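Local coordinates for protein Hen1 (Anabaena variabilis, PDB 3JWH) that transfers a methyl group, probably from S-adenosylmethionine, to the 2'-hydroxyl of the 3'-terminal nucleotide of RNA, at residues 20-25 with 41-46; 72-77 with 81-86. All coordinates share one frame; numbering follows the deposited sequence.

Contact 1 (20-25 with 41-46). With SAH (S-adenosyl-L-homocysteine), chain C.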
loop_
_atom_site.group_PDB
_atom_site.type_symbol
_atom_site.label_atom_id
_atom_site.label_comp_id
_atom_site.label_asym_id
_atom_site.label_seq_id
_atom_site.Cartn_x
_atom_site.Cartn_y
_atom_site.Cartn_z
ATOM N N GLY A 20 9.691 -2.726 4.953
ATOM C CA GLY A 20 9.716 -1.304 4.675
ATOM C C GLY A 20 8.379 -0.641 4.939
ATOM O O GLY A 20 8.334 0.479 5.430
ATOM N N VAL A 21 7.289 -1.328 4.608
ATOM C CA VAL A 21 5.945 -0.785 4.812
ATOM C C VAL A 21 5.592 -0.784 6.299
ATOM O O VAL A 21 5.122 0.221 6.832
ATOM C CB VAL A 21 4.883 -1.603 4.034
ATOM C CG1 VAL A 21 3.502 -1.074 4.332
ATOM C CG2 VAL A 21 5.154 -1.531 2.550
ATOM N N VAL A 22 5.835 -1.905 6.975
ATOM C CA VAL A 22 5.535 -1.991 8.396
ATOM C C VAL A 22 6.304 -0.933 9.164
ATOM O O VAL A 22 5.776 -0.312 10.089
ATOM C CB VAL A 22 5.898 -3.374 8.960
ATOM C CG1 VAL A 22 5.669 -3.408 10.456
ATOM C CG2 VAL A 22 5.069 -4.434 8.277
ATOM N N ALA A 23 7.563 -0.740 8.772
ATOM C CA ALA A 23 8.425 0.249 9.410
ATOM C C ALA A 23 7.852 1.658 9.233
ATOM O O ALA A 23 7.829 2.454 10.170
ATOM C CB ALA A 23 9.832 0.169 8.814
ATOM N N ALA A 24 7.387 1.975 8.032
ATOM C CA ALA A 24 6.820 3.300 7.809
ATOM C C ALA A 24 5.533 3.506 8.620
ATOM O O ALA A 24 5.311 4.578 9.173
ATOM C CB ALA A 24 6.556 3.519 6.321
ATOM N N LEU A 25 4.691 2.477 8.688
ATOM C CA LEU A 25 3.450 2.560 9.449
ATOM C C LEU A 25 3.735 2.874 10.904
ATOM O O LEU A 25 3.112 3.759 11.502
ATOM C CB LEU A 25 2.680 1.241 9.360
ATOM C CG LEU A 25 2.012 0.971 8.008
ATOM C CD1 LEU A 25 1.422 -0.403 8.001
ATOM C CD2 LEU A 25 0.926 2.024 7.751
ATOM N N GLY A 41 -3.149 -11.233 0.730
ATOM C CA GLY A 41 -2.987 -10.918 2.138
ATOM C C GLY A 41 -1.600 -11.051 2.734
ATOM O O GLY A 41 -1.462 -11.272 3.936
ATOM N N ASN A 42 -0.568 -10.910 1.913
ATOM C CA ASN A 42 0.796 -11.026 2.419
ATOM C C ASN A 42 1.031 -10.001 3.514
ATOM O O ASN A 42 1.435 -10.350 4.621
ATOM C CB ASN A 42 1.804 -10.860 1.287
ATOM C CG ASN A 42 1.791 -12.037 0.335
ATOM O OD1 ASN A 42 1.524 -13.175 0.747
ATOM N ND2 ASN A 42 2.095 -11.784 -0.942
ATOM N N LEU A 43 0.747 -8.735 3.220
ATOM C CA LEU A 43 0.912 -7.704 4.227
ATOM C C LEU A 43 -0.130 -7.869 5.342
ATOM O O LEU A 43 0.166 -7.621 6.515
ATOM C CB LEU A 43 0.797 -6.316 3.597
ATOM C CG LEU A 43 0.734 -5.179 4.616
ATOM C CD1 LEU A 43 2.035 -5.111 5.412
ATOM C CD2 LEU A 43 0.477 -3.871 3.901
ATOM N N LEU A 44 -1.350 -8.291 4.988
ATOM C CA LEU A 44 -2.396 -8.477 6.010
ATOM C C LEU A 44 -1.968 -9.534 7.048
ATOM O O LEU A 44 -2.265 -9.396 8.232
ATOM C CB LEU A 44 -3.734 -8.903 5.372
ATOM C CG LEU A 44 -4.457 -8.005 4.352
ATOM C CD1 LEU A 44 -5.757 -8.691 3.978
ATOM C CD2 LEU A 44 -4.737 -6.601 4.905
ATOM N N LYS A 45 -1.277 -10.584 6.610
ATOM C CA LYS A 45 -0.818 -11.632 7.529
ATOM C C LYS A 45 0.154 -11.063 8.560
ATOM O O LYS A 45 0.042 -11.337 9.757
ATOM C CB LYS A 45 -0.143 -12.763 6.749
ATOM C CG LYS A 45 0.325 -13.920 7.618
ATOM C CD LYS A 45 0.632 -15.161 6.794
ATOM C CE LYS A 45 0.673 -16.402 7.678
ATOM N NZ LYS A 45 0.846 -17.664 6.891
ATOM N N ILE A 46 1.098 -10.253 8.088
ATOM C CA ILE A 46 2.086 -9.628 8.956
ATOM C C ILE A 46 1.479 -8.627 9.949
ATOM O O ILE A 46 1.905 -8.558 11.092
ATOM C CB ILE A 46 3.195 -8.937 8.096
ATOM C CG1 ILE A 46 4.080 -10.013 7.457
ATOM C CG2 ILE A 46 4.058 -8.010 8.955
ATOM C CD1 ILE A 46 4.923 -9.516 6.306
HETATM N N SAH C . -0.598 -5.954 -2.602
HETATM C CA SAH C . -0.509 -7.407 -2.814
HETATM C CB SAH C . -0.332 -7.692 -4.307
HETATM C CG SAH C . -1.485 -7.086 -5.106
HETATM S SD SAH C . -1.342 -7.310 -6.918
HETATM C C SAH C . 0.699 -7.964 -2.059
HETATM O O SAH C . 1.764 -8.065 -2.706
HETATM O OXT SAH C . 0.529 -8.275 -0.859
HETATM C "C5'" SAH C . -2.631 -6.109 -7.409
HETATM C "C4'" SAH C . -3.902 -6.288 -6.576
HETATM O "O4'" SAH C . -4.772 -5.168 -6.816
HETATM C "C3'" SAH C . -4.655 -7.548 -7.016
HETATM O "O3'" SAH C . -5.266 -8.171 -5.884
HETATM C "C2'" SAH C . -5.719 -6.956 -7.941
HETATM O "O2'" SAH C . -6.851 -7.829 -7.972
HETATM C "C1'" SAH C . -6.063 -5.709 -7.130
HETATM N N9 SAH C . -6.818 -4.718 -7.927
HETATM C C8 SAH C . -6.515 -4.315 -9.158
HETATM N N7 SAH C . -7.388 -3.392 -9.553
HETATM C C5 SAH C . -8.257 -3.203 -8.565
HETATM C C6 SAH C . -9.367 -2.391 -8.396
HETATM N N6 SAH C . -9.760 -1.573 -9.371
HETATM N N1 SAH C . -10.044 -2.449 -7.247
HETATM C C2 SAH C . -9.670 -3.270 -6.274
HETATM N N3 SAH C . -8.621 -4.058 -6.402
HETATM C C4 SAH C . -7.895 -4.051 -7.527
#

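Contact 2 (72-77 with 81-86)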
loop_
_atom_site.group_PDB
_atom_site.type_symbol
_atom_site.label_atom_id
_atom_site.label_comp_id
_atom_site.label_asym_id
_atom_site.label_seq_id
_atom_site.Cartn_x
_atom_site.Cartn_y
_atom_site.Cartn_z
ATOM N N ARG A 72 -4.938 -18.333 4.090
ATOM C CA ARG A 72 -3.659 -18.316 4.784
ATOM C C ARG A 72 -3.715 -17.541 6.099
ATOM O O ARG A 72 -2.995 -17.868 7.051
ATOM C CB ARG A 72 -2.542 -17.799 3.873
ATOM C CG ARG A 72 -2.894 -16.667 2.952
ATOM C CD ARG A 72 -1.835 -16.548 1.854
ATOM N NE ARG A 72 -0.518 -16.177 2.373
ATOM C CZ ARG A 72 -0.198 -14.970 2.836
ATOM N NH1 ARG A 72 -1.096 -13.995 2.850
ATOM N NH2 ARG A 72 1.028 -14.734 3.283
ATOM N N LEU A 73 -4.582 -16.537 6.171
ATOM C CA LEU A 73 -4.701 -15.772 7.401
ATOM C C LEU A 73 -5.187 -16.710 8.484
ATOM O O LEU A 73 -4.934 -16.490 9.665
ATOM C CB LEU A 73 -5.674 -14.599 7.245
ATOM C CG LEU A 73 -5.115 -13.326 6.584
ATOM C CD1 LEU A 73 -6.228 -12.321 6.307
ATOM C CD2 LEU A 73 -4.071 -12.704 7.479
ATOM N N ASP A 74 -5.872 -17.774 8.079
ATOM C CA ASP A 74 -6.387 -18.734 9.043
ATOM C C ASP A 74 -5.342 -19.725 9.506
ATOM O O ASP A 74 -5.593 -20.513 10.400
ATOM C CB ASP A 74 -7.591 -19.483 8.474
ATOM C CG ASP A 74 -8.867 -18.682 8.584
ATOM O OD1 ASP A 74 -9.063 -18.056 9.635
ATOM O OD2 ASP A 74 -9.669 -18.682 7.634
ATOM N N ARG A 75 -4.170 -19.698 8.887
ATOM C CA ARG A 75 -3.098 -20.591 9.287
ATOM C C ARG A 75 -2.428 -20.014 10.535
ATOM O O ARG A 75 -1.539 -20.633 11.123
ATOM C CB ARG A 75 -2.091 -20.750 8.145
ATOM C CG ARG A 75 -2.685 -21.427 6.904
ATOM C CD ARG A 75 -1.737 -21.354 5.715
ATOM N NE ARG A 75 -2.318 -21.925 4.500
ATOM C CZ ARG A 75 -1.766 -21.818 3.292
ATOM N NH1 ARG A 75 -0.623 -21.159 3.140
ATOM N NH2 ARG A 75 -2.355 -22.368 2.236
ATOM N N LEU A 76 -2.878 -18.832 10.947
ATOM C CA LEU A 76 -2.336 -18.175 12.130
ATOM C C LEU A 76 -3.025 -18.650 13.406
ATOM O O LEU A 76 -4.186 -19.060 13.394
ATOM C CB LEU A 76 -2.509 -16.658 12.033
ATOM C CG LEU A 76 -1.863 -15.926 10.859
ATOM C CD1 LEU A 76 -2.241 -14.464 10.925
ATOM C CD2 LEU A 76 -0.366 -16.082 10.900
ATOM N N ARG A 77 -2.293 -18.585 14.507
ATOM C CA ARG A 77 -2.816 -18.962 15.808
ATOM C C ARG A 77 -2.738 -17.657 16.566
ATOM O O ARG A 77 -1.666 -17.066 16.679
ATOM C CB ARG A 77 -1.935 -20.036 16.444
ATOM C CG ARG A 77 -1.882 -21.311 15.615
ATOM C CD ARG A 77 -3.252 -21.982 15.587
ATOM N NE ARG A 77 -3.577 -22.549 14.278
ATOM C CZ ARG A 77 -2.951 -23.580 13.715
ATOM N NH1 ARG A 77 -1.947 -24.185 14.342
ATOM N NH2 ARG A 77 -3.331 -24.002 12.513
ATOM N N ASN A 81 -9.364 -11.925 21.040
ATOM C CA ASN A 81 -9.515 -10.504 20.752
ATOM C C ASN A 81 -8.734 -10.058 19.519
ATOM O O ASN A 81 -9.094 -9.069 18.877
ATOM C CB ASN A 81 -9.094 -9.658 21.972
ATOM C CG ASN A 81 -7.617 -9.815 22.324
ATOM O OD1 ASN A 81 -6.993 -10.827 22.006
ATOM N ND2 ASN A 81 -7.061 -8.818 23.006
ATOM N N GLN A 82 -7.683 -10.797 19.178
ATOM C CA GLN A 82 -6.836 -10.452 18.040
ATOM C C GLN A 82 -7.472 -10.694 16.679
ATOM O O GLN A 82 -7.157 -10.004 15.704
ATOM C CB GLN A 82 -5.515 -11.214 18.128
ATOM C CG GLN A 82 -4.317 -10.344 17.837
ATOM C CD GLN A 82 -4.202 -9.188 18.813
ATOM O OE1 GLN A 82 -3.460 -8.232 18.583
ATOM N NE2 GLN A 82 -4.937 -9.277 19.922
ATOM N N TRP A 83 -8.372 -11.661 16.603
ATOM C CA TRP A 83 -9.013 -11.951 15.335
ATOM C C TRP A 83 -10.034 -10.885 14.931
ATOM O O TRP A 83 -10.225 -10.626 13.742
ATOM C CB TRP A 83 -9.670 -13.336 15.365
ATOM C CG TRP A 83 -8.706 -14.506 15.384
ATOM C CD1 TRP A 83 -8.376 -15.286 16.463
ATOM C CD2 TRP A 83 -7.992 -15.056 14.265
ATOM N NE1 TRP A 83 -7.510 -16.289 16.085
ATOM C CE2 TRP A 83 -7.258 -16.172 14.744
ATOM C CE3 TRP A 83 -7.904 -14.720 12.910
ATOM C CZ2 TRP A 83 -6.448 -16.950 13.908
ATOM C CZ3 TRP A 83 -7.100 -15.495 12.082
ATOM C CH2 TRP A 83 -6.384 -16.598 12.585
ATOM N N GLU A 84 -10.678 -10.258 15.915
ATOM C CA GLU A 84 -11.680 -9.219 15.650
ATOM C C GLU A 84 -11.119 -7.950 14.991
ATOM O O GLU A 84 -11.871 -7.056 14.610
ATOM C CB GLU A 84 -12.387 -8.822 16.946
ATOM C CG GLU A 84 -13.405 -9.835 17.449
ATOM C CD GLU A 84 -14.502 -10.133 16.429
ATOM O OE1 GLU A 84 -15.164 -9.179 15.948
ATOM O OE2 GLU A 84 -14.708 -11.326 16.110
ATOM N N ARG A 85 -9.801 -7.875 14.864
ATOM C CA ARG A 85 -9.141 -6.722 14.250
ATOM C C ARG A 85 -9.197 -6.789 12.717
ATOM O O ARG A 85 -9.136 -5.764 12.036
ATOM C CB ARG A 85 -7.682 -6.662 14.721
ATOM C CG ARG A 85 -7.527 -6.293 16.188
ATOM C CD ARG A 85 -6.265 -6.874 16.832
ATOM N NE ARG A 85 -5.017 -6.432 16.210
ATOM C CZ ARG A 85 -4.145 -7.246 15.611
ATOM N NH1 ARG A 85 -4.389 -8.547 15.547
ATOM N NH2 ARG A 85 -3.021 -6.763 15.092
ATOM N N LEU A 86 -9.327 -8.000 12.193
ATOM C CA LEU A 86 -9.362 -8.248 10.755
ATOM C C LEU A 86 -10.713 -8.078 10.064
ATOM O O LEU A 86 -11.753 -8.381 10.619
ATOM C CB LEU A 86 -8.858 -9.660 10.471
ATOM C CG LEU A 86 -8.948 -10.059 8.998
ATOM C CD1 LEU A 86 -7.951 -9.240 8.179
ATOM C CD2 LEU A 86 -8.684 -11.545 8.858
#

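Contact 1 (20-25 with 41-46)
In the Rossmann-like methyltransferase fold of Hen1, Val21 and Val22 of helix 13-27 pack on Leu43 and Ile46 of helix 42-49, the helix that follows the glycine-rich loop after strand 32-36. The two helices lie on one face of the central sheet, where Val21 and Leu43 both touch Thr107 of strand 105-109. The axes of 20-25 and 42-46 come no closer than 11.3 Å and cross at -52°, so contact is made by the ends of branched side chains. Leu43 divides its methyls between the two valines: CD2 meets CG1 of Val21 at 4.1 Å, while CD1 lies 4.2 Å from CG2 of Val22. Val21 sends CG1 out trans to its own backbone N (chi1 177°), the branch that reaches Leu43. Its neighbour Val22 uses the other branch, CG2, which also reaches CG2 of Ile46 at 3.8 Å, the closest approach between the two helices. One turn earlier, Met18 touches both Leu43 and Ile46 and extends the apolar layer. Gly41 occupies the N-cap of helix 42-49 with a positive phi of 86°, and the helix start faces the carboxylate of S-adenosyl-L-homocysteine, which its dipole may stabilise. At that end Asn42 packs beside the ligand, with Asn42 CB 3.6 Å from SAH OXT and Asn42 ND2 3.8 Å from the same oxygen.

Contact 2 (72-77 with 81-86)
Trp83 drives the rim of its six-membered ring into the turn formed by Leu73 to Leu76, and two backbone carbonyls meet that edge close to the ring plane. CZ2 lies 3.1 Å from Leu76 O and CH2 3.3 Å from Leu73 O, contacts in which weakly polar ring hydrogens can point at carbonyl oxygens. Leu73 O also accepts a weak bond from Leu76 N, the closing bond of the type I turn, so one oxygen serves both the turn and the indole. Ring and turn are further joined through CB of Leu76, 3.9 Å from CH2. Asp74 approaches obliquely, with its carboxylate plane 41° from the ring and OD1 4.0 Å from CZ3. On the five-membered ring, NE1 makes a weak hydrogen bond to Leu78 O.

Away from the indole, Leu73 and Leu86 reach toward each other tip to tip, with CD1 of Leu73 3.6 Å from CD2 of Leu86. Leu86 extends its CG away from its backbone N (chi1 176°), which carries both methyls toward Leu73. The 81-86 backbone is braced by Arg85, which folds back so that NH1 donates to Gln82 O at 3.1 Å while also bonding to Leu48 O; its NE bonds to Phe53 O. Together these residues close the connection from helix 63-73 into edge strand 86-90, the second half of a beta-alpha-beta crossover from strand 55-60, as is characteristic of Rossmann-like methyltransferases.

Overall arrangement
Contact 1 closes before contact 2 opens along the chain, and their centres lie 15 Å apart on the same side of the chain's centre. Helix 42-49 joins them: one flank packs on helix 13-27, another on the end of helix 63-73. Between the two, Arg72 NH1 comes 3.0 Å from Gly41 O, a probable hydrogen bond, and Lys45 packs against Leu73 and Leu76. The three helices pack along one face of the Rossmann-like sheet, while 81-86 leads from that layer into strand 86-90. Contact 1 borders the cofactor pocket near the chain's centre, whereas contact 2, about 20 Å from that centre, lies where the chain enters 86-90, an outermost strand of the sheet.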